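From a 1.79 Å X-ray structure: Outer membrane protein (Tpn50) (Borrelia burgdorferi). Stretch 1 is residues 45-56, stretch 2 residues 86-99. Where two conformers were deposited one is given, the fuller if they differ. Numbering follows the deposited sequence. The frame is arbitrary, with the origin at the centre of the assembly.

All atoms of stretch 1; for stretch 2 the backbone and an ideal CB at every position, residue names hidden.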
# COMPACT_ATOMS: atom_id res chain seq x y z
N LYS A 45 5.80 -0.98 -11.91
CA LYS A 45 4.58 -0.76 -12.67
C LYS A 45 4.27 0.71 -12.94
O LYS A 45 3.44 1.02 -13.79
CB LYS A 45 3.39 -1.46 -11.98
CG LYS A 45 3.48 -2.99 -12.00
CD LYS A 45 3.58 -3.49 -13.45
CE LYS A 45 3.38 -4.99 -13.55
NZ LYS A 45 4.50 -5.75 -12.94
N PHE A 46 4.94 1.60 -12.21
CA PHE A 46 4.84 3.03 -12.45
C PHE A 46 6.15 3.42 -13.13
O PHE A 46 7.01 4.10 -12.56
CB PHE A 46 4.60 3.78 -11.13
CG PHE A 46 3.22 3.59 -10.57
CD1 PHE A 46 2.21 4.50 -10.85
CD2 PHE A 46 2.93 2.49 -9.78
CE1 PHE A 46 0.92 4.33 -10.34
CE2 PHE A 46 1.65 2.30 -9.25
CZ PHE A 46 0.64 3.23 -9.53
N LYS A 47 6.27 2.95 -14.37
CA LYS A 47 7.52 3.00 -15.12
C LYS A 47 8.01 4.42 -15.44
O LYS A 47 9.20 4.70 -15.34
CB LYS A 47 7.39 2.18 -16.41
CG LYS A 47 5.96 1.98 -16.91
CD LYS A 47 5.93 1.41 -18.31
CE LYS A 47 4.60 0.73 -18.60
NZ LYS A 47 3.45 1.52 -18.11
N LYS A 48 7.08 5.30 -15.81
CA LYS A 48 7.43 6.65 -16.27
C LYS A 48 7.64 7.64 -15.13
O LYS A 48 8.26 8.69 -15.31
CB LYS A 48 6.36 7.18 -17.23
CG LYS A 48 6.60 6.84 -18.69
CD LYS A 48 5.58 7.53 -19.60
CE LYS A 48 6.10 7.65 -21.03
NZ LYS A 48 7.25 8.59 -21.10
N ASN A 49 7.14 7.30 -13.95
CA ASN A 49 7.19 8.22 -12.80
C ASN A 49 8.56 8.40 -12.17
O ASN A 49 9.33 7.45 -12.03
CB ASN A 49 6.20 7.79 -11.72
CG ASN A 49 4.81 7.56 -12.27
OD1 ASN A 49 4.59 6.62 -13.04
ND2 ASN A 49 3.86 8.40 -11.88
N ASN A 50 8.85 9.64 -11.78
CA ASN A 50 9.97 9.94 -10.91
C ASN A 50 9.55 9.63 -9.49
O ASN A 50 8.35 9.58 -9.20
CB ASN A 50 10.39 11.40 -11.07
CG ASN A 50 10.82 11.72 -12.49
OD1 ASN A 50 11.68 11.03 -13.04
ND2 ASN A 50 10.22 12.73 -13.09
N ILE A 51 10.51 9.41 -8.61
CA ILE A 51 10.19 9.16 -7.20
C ILE A 51 10.96 10.07 -6.25
O ILE A 51 12.03 10.56 -6.57
CB ILE A 51 10.39 7.67 -6.76
CG1 ILE A 51 11.87 7.25 -6.84
CG2 ILE A 51 9.50 6.71 -7.58
CD1 ILE A 51 12.12 5.87 -6.20
N LEU A 52 10.39 10.29 -5.07
CA LEU A 52 11.05 11.04 -4.02
C LEU A 52 11.20 10.12 -2.82
O LEU A 52 10.21 9.53 -2.38
CB LEU A 52 10.19 12.26 -3.64
CG LEU A 52 10.48 12.94 -2.30
CD1 LEU A 52 11.82 13.65 -2.34
CD2 LEU A 52 9.38 13.95 -2.00
N ILE A 53 12.43 9.99 -2.31
CA ILE A 53 12.70 9.13 -1.17
C ILE A 53 13.13 10.01 -0.01
O ILE A 53 14.11 10.77 -0.14
CB ILE A 53 13.80 8.08 -1.44
CG1 ILE A 53 13.52 7.32 -2.74
CG2 ILE A 53 13.93 7.14 -0.23
CD1 ILE A 53 14.51 6.20 -3.03
N GLU A 54 12.41 9.92 1.10
CA GLU A 54 12.63 10.79 2.25
C GLU A 54 13.05 9.99 3.47
O GLU A 54 12.37 9.02 3.85
CB GLU A 54 11.36 11.59 2.56
CG GLU A 54 10.91 12.47 1.41
CD GLU A 54 9.64 13.22 1.71
OE1 GLU A 54 8.54 12.69 1.42
OE2 GLU A 54 9.74 14.34 2.25
N GLY A 55 14.18 10.38 4.06
CA GLY A 55 14.78 9.67 5.19
C GLY A 55 14.62 10.46 6.48
O GLY A 55 14.44 11.69 6.46
N HIS A 56 14.70 9.75 7.60
CA HIS A 56 14.49 10.33 8.91
C HIS A 56 15.42 9.73 9.96
O HIS A 56 15.84 8.56 9.87
CB HIS A 56 13.04 10.15 9.39
CG HIS A 56 12.02 10.71 8.45
ND1 HIS A 56 11.51 11.98 8.57
CD2 HIS A 56 11.41 10.16 7.37
CE1 HIS A 56 10.63 12.19 7.60
NE2 HIS A 56 10.55 11.10 6.86
N UNK A 86 14.80 -1.06 -11.09
CA UNK A 86 13.41 -0.59 -11.16
C UNK A 86 13.30 0.92 -11.40
O UNK A 86 12.30 1.40 -11.95
CB UNK A 86 12.68 -0.95 -9.87
N UNK A 87 14.33 1.66 -11.01
CA UNK A 87 14.45 3.08 -11.34
C UNK A 87 15.90 3.39 -11.73
O UNK A 87 16.83 2.71 -11.30
CB UNK A 87 14.01 3.95 -10.16
N UNK A 88 16.08 4.41 -12.57
CA UNK A 88 17.41 4.94 -12.86
C UNK A 88 17.72 6.09 -11.91
O UNK A 88 16.80 6.70 -11.34
CB UNK A 88 17.51 5.40 -14.32
N UNK A 89 19.00 6.42 -11.74
CA UNK A 89 19.38 7.51 -10.83
C UNK A 89 18.76 8.85 -11.24
O UNK A 89 18.51 9.72 -10.39
CB UNK A 89 20.90 7.64 -10.78
N UNK A 90 18.51 8.98 -12.54
CA UNK A 90 17.82 10.12 -13.15
C UNK A 90 16.45 10.40 -12.59
O UNK A 90 15.96 11.52 -12.69
CB UNK A 90 17.69 9.89 -14.66
N UNK A 91 15.82 9.35 -12.05
CA UNK A 91 14.41 9.39 -11.68
C UNK A 91 14.20 9.53 -10.19
O UNK A 91 13.05 9.54 -9.76
CB UNK A 91 13.70 8.13 -12.18
N UNK A 92 15.28 9.61 -9.41
CA UNK A 92 15.15 9.60 -7.94
C UNK A 92 15.63 10.88 -7.23
O UNK A 92 16.79 11.27 -7.35
CB UNK A 92 15.93 8.41 -7.38
N UNK A 93 14.72 11.52 -6.50
CA UNK A 93 15.08 12.61 -5.61
C UNK A 93 15.26 12.03 -4.22
O UNK A 93 14.50 11.15 -3.80
CB UNK A 93 14.03 13.72 -5.62
N UNK A 94 16.29 12.49 -3.52
CA UNK A 94 16.63 12.03 -2.17
C UNK A 94 16.55 13.21 -1.22
O UNK A 94 17.18 14.25 -1.47
CB UNK A 94 18.02 11.39 -2.13
N UNK A 95 15.79 13.06 -0.14
CA UNK A 95 15.62 14.12 0.85
C UNK A 95 15.84 13.57 2.25
O UNK A 95 15.24 12.57 2.63
CB UNK A 95 14.23 14.75 0.74
N UNK A 96 16.69 14.23 3.03
CA UNK A 96 16.85 13.90 4.44
C UNK A 96 16.20 14.97 5.30
O UNK A 96 16.44 16.17 5.08
CB UNK A 96 18.33 13.75 4.80
N UNK A 97 15.38 14.56 6.27
CA UNK A 97 14.71 15.49 7.17
C UNK A 97 15.38 15.58 8.54
O UNK A 97 14.91 16.29 9.44
CB UNK A 97 13.25 15.08 7.34
N UNK A 98 16.47 14.84 8.70
CA UNK A 98 17.04 14.59 10.01
C UNK A 98 15.93 14.19 10.99
O UNK A 98 15.08 13.38 10.67
CB UNK A 98 17.79 15.82 10.51
N UNK A 99 15.94 14.82 12.15
CA UNK A 99 14.93 14.54 13.18
C UNK A 99 13.83 15.60 13.25
O UNK A 99 13.12 15.71 14.26
CB UNK A 99 15.61 14.43 14.55

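Residues 92-96 form a strand parallel to 51-55; as in any extended strand, successive CA-to-CB bonds point to opposite faces of the sheet. The flanking loops meet the neighbouring turn and His-56.

At position 86 no atom of stretch 1 lies within 5.5 Å of the ideal CB, and many side chains would fit; it is Val-86, which makes no contact.

Position 87 points toward stretch 1. Its CB lies 4.8 Å from Ile-51 CD1, and beyond it the turn at 46-49 directs several carbonyl oxygens into one small region. A long side chain ending in a donor would suit, lysine or arginine above all. The residue is Lys-87. Its CG packs 4.1 Å from Ile-51 CD1. Lys-87 NZ donates a hydrogen bond to Phe-46 O (2.7 Å). Lys-87 NZ also donates to Asn-49 O (2.8 Å) and, weakly, to Lys-47 O (3.1 Å), so that a single ammonium group ties the turn together.

Stretch 1 offers positions 88, 89 and 90 little to select a side chain, and polar residues are as acceptable as any. They are Asp-88, Lys-89 and Asp-90, the last two within a 3-10 segment.

At 91 the CB points sideways, 3.6 Å from Asn-50 OD1 and 4.4 Å from Asn-49 O, beside the same carbonyl-rich turn; a polar side chain able to donate, such as glutamine, asparagine or lysine, is plausible. Gln-91 extends its amide so that NE2 makes a weak hydrogen bond to Lys-47 O (3.4 Å). A water bridges NE2 to Lys-48 O and Asn-50 OD1, while OE1 accepts from the backbone N of Asp-88 at 2.8 Å. The main-chain O of Gln-91 opens the ladder by accepting from Ile-51 N (2.8 Å).

Position 92 shares a face with Ile-51 and Ile-53, which calls for an aliphatic residue, valine, leucine or isoleucine. Ile-92 touches both, CG1 to Ile-51 CG1 at 3.8 Å and CG2 to Ile-53 CD1 at 3.6 Å.

Position 93 turns to the other face, its CB 4.0 Å from Leu-52 CD1, and an apolar side chain fits. Leu-93 packs its CB there, and its N and O bond to Ile-51 O (2.9 Å) and Ile-53 N (2.8 Å).

Position 94 returns to the isoleucine face, where an apolar or aromatic group could reach Ile-53; Phe-94 brings CE1 to 4.1 Å from Ile-53 CD1.

At 95 the CB faces both Leu-52 CD1 and Glu-54 CG, 4.1 Å from each, so a side chain with an aliphatic base would suit. Lys-95 supplies one, its end leading away.

Position 96 lies opposite Gly-55, which offers no side chain to pack against; phi is negative, so glycine is not demanded, but Gly-96 is found.

Position 97 points toward Gly-55 O and the His-56 ring, with Glu-54 nearby: an aromatic donor is attractive. Trp-97 NE1 donates to Glu-54 OE2 (2.7 Å), and its five-membered ring lies nearly parallel to His-56 but slid apart.

Position 98 has positive phi, favouring glycine: Gly-98. Position 99 points away from stretch 1, which sets no preference; it is Ser-99.

Stretch 2, residues 86-99: VKDKDQILFKGWGS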
# COMPACT_ATOMS: atom_id res chain seq x y z
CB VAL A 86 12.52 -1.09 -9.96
CG1 VAL A 86 12.69 -2.59 -9.77
CG2 VAL A 86 12.83 -0.37 -8.69
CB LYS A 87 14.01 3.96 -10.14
CG LYS A 87 12.50 3.96 -9.85
CD LYS A 87 11.70 4.71 -10.91
CE LYS A 87 10.29 4.16 -11.04
NZ LYS A 87 9.62 4.70 -12.26
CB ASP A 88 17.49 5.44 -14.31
CG ASP A 88 17.40 4.31 -15.33
OD1 ASP A 88 17.87 3.18 -15.07
OD2 ASP A 88 16.86 4.56 -16.43
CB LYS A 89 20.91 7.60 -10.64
CG LYS A 89 21.63 8.46 -11.67
CD LYS A 89 23.03 8.90 -11.24
CE LYS A 89 23.54 9.99 -12.18
NZ LYS A 89 25.00 10.32 -12.03
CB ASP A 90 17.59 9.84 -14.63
CG ASP A 90 18.84 9.93 -15.44
OD1 ASP A 90 19.89 10.32 -14.87
OD2 ASP A 90 18.77 9.62 -16.64
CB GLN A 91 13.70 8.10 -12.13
CG GLN A 91 13.74 7.84 -13.63
CD GLN A 91 13.17 6.49 -13.96
OE1 GLN A 91 13.82 5.46 -13.77
NE2 GLN A 91 11.94 6.47 -14.46
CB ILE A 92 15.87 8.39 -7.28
CG1 ILE A 92 15.47 7.08 -7.99
CG2 ILE A 92 15.54 8.32 -5.77
CD1 ILE A 92 16.23 5.86 -7.48
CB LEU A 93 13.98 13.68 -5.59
CG LEU A 93 13.74 14.57 -6.81
CD1 LEU A 93 12.38 15.25 -6.76
CD2 LEU A 93 14.83 15.61 -6.93
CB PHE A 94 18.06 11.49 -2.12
CG PHE A 94 18.30 10.30 -2.99
CD1 PHE A 94 17.97 9.02 -2.55
CD2 PHE A 94 18.88 10.45 -4.25
CE1 PHE A 94 18.21 7.89 -3.35
CE2 PHE A 94 19.12 9.33 -5.07
CZ PHE A 94 18.79 8.05 -4.61
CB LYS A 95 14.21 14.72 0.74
CG LYS A 95 13.78 15.61 1.89
CD LYS A 95 14.35 17.00 1.76
CE LYS A 95 13.54 18.00 2.57
NZ LYS A 95 14.28 19.30 2.70
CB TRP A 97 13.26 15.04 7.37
CG TRP A 97 12.39 15.37 6.22
CD1 TRP A 97 11.92 14.49 5.28
CD2 TRP A 97 11.88 16.65 5.87
NE1 TRP A 97 11.14 15.16 4.37
CE2 TRP A 97 11.09 16.48 4.70
CE3 TRP A 97 12.00 17.94 6.42
CZ2 TRP A 97 10.43 17.55 4.08
CZ3 TRP A 97 11.35 19.00 5.80
CH2 TRP A 97 10.57 18.80 4.64
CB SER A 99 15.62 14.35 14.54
OG SER A 99 16.55 13.29 14.47
O HOH W 1 10.70 9.40 -15.09
O HOH W 2 13.50 12.14 -14.53
O HOH W 3 12.37 13.49 10.77
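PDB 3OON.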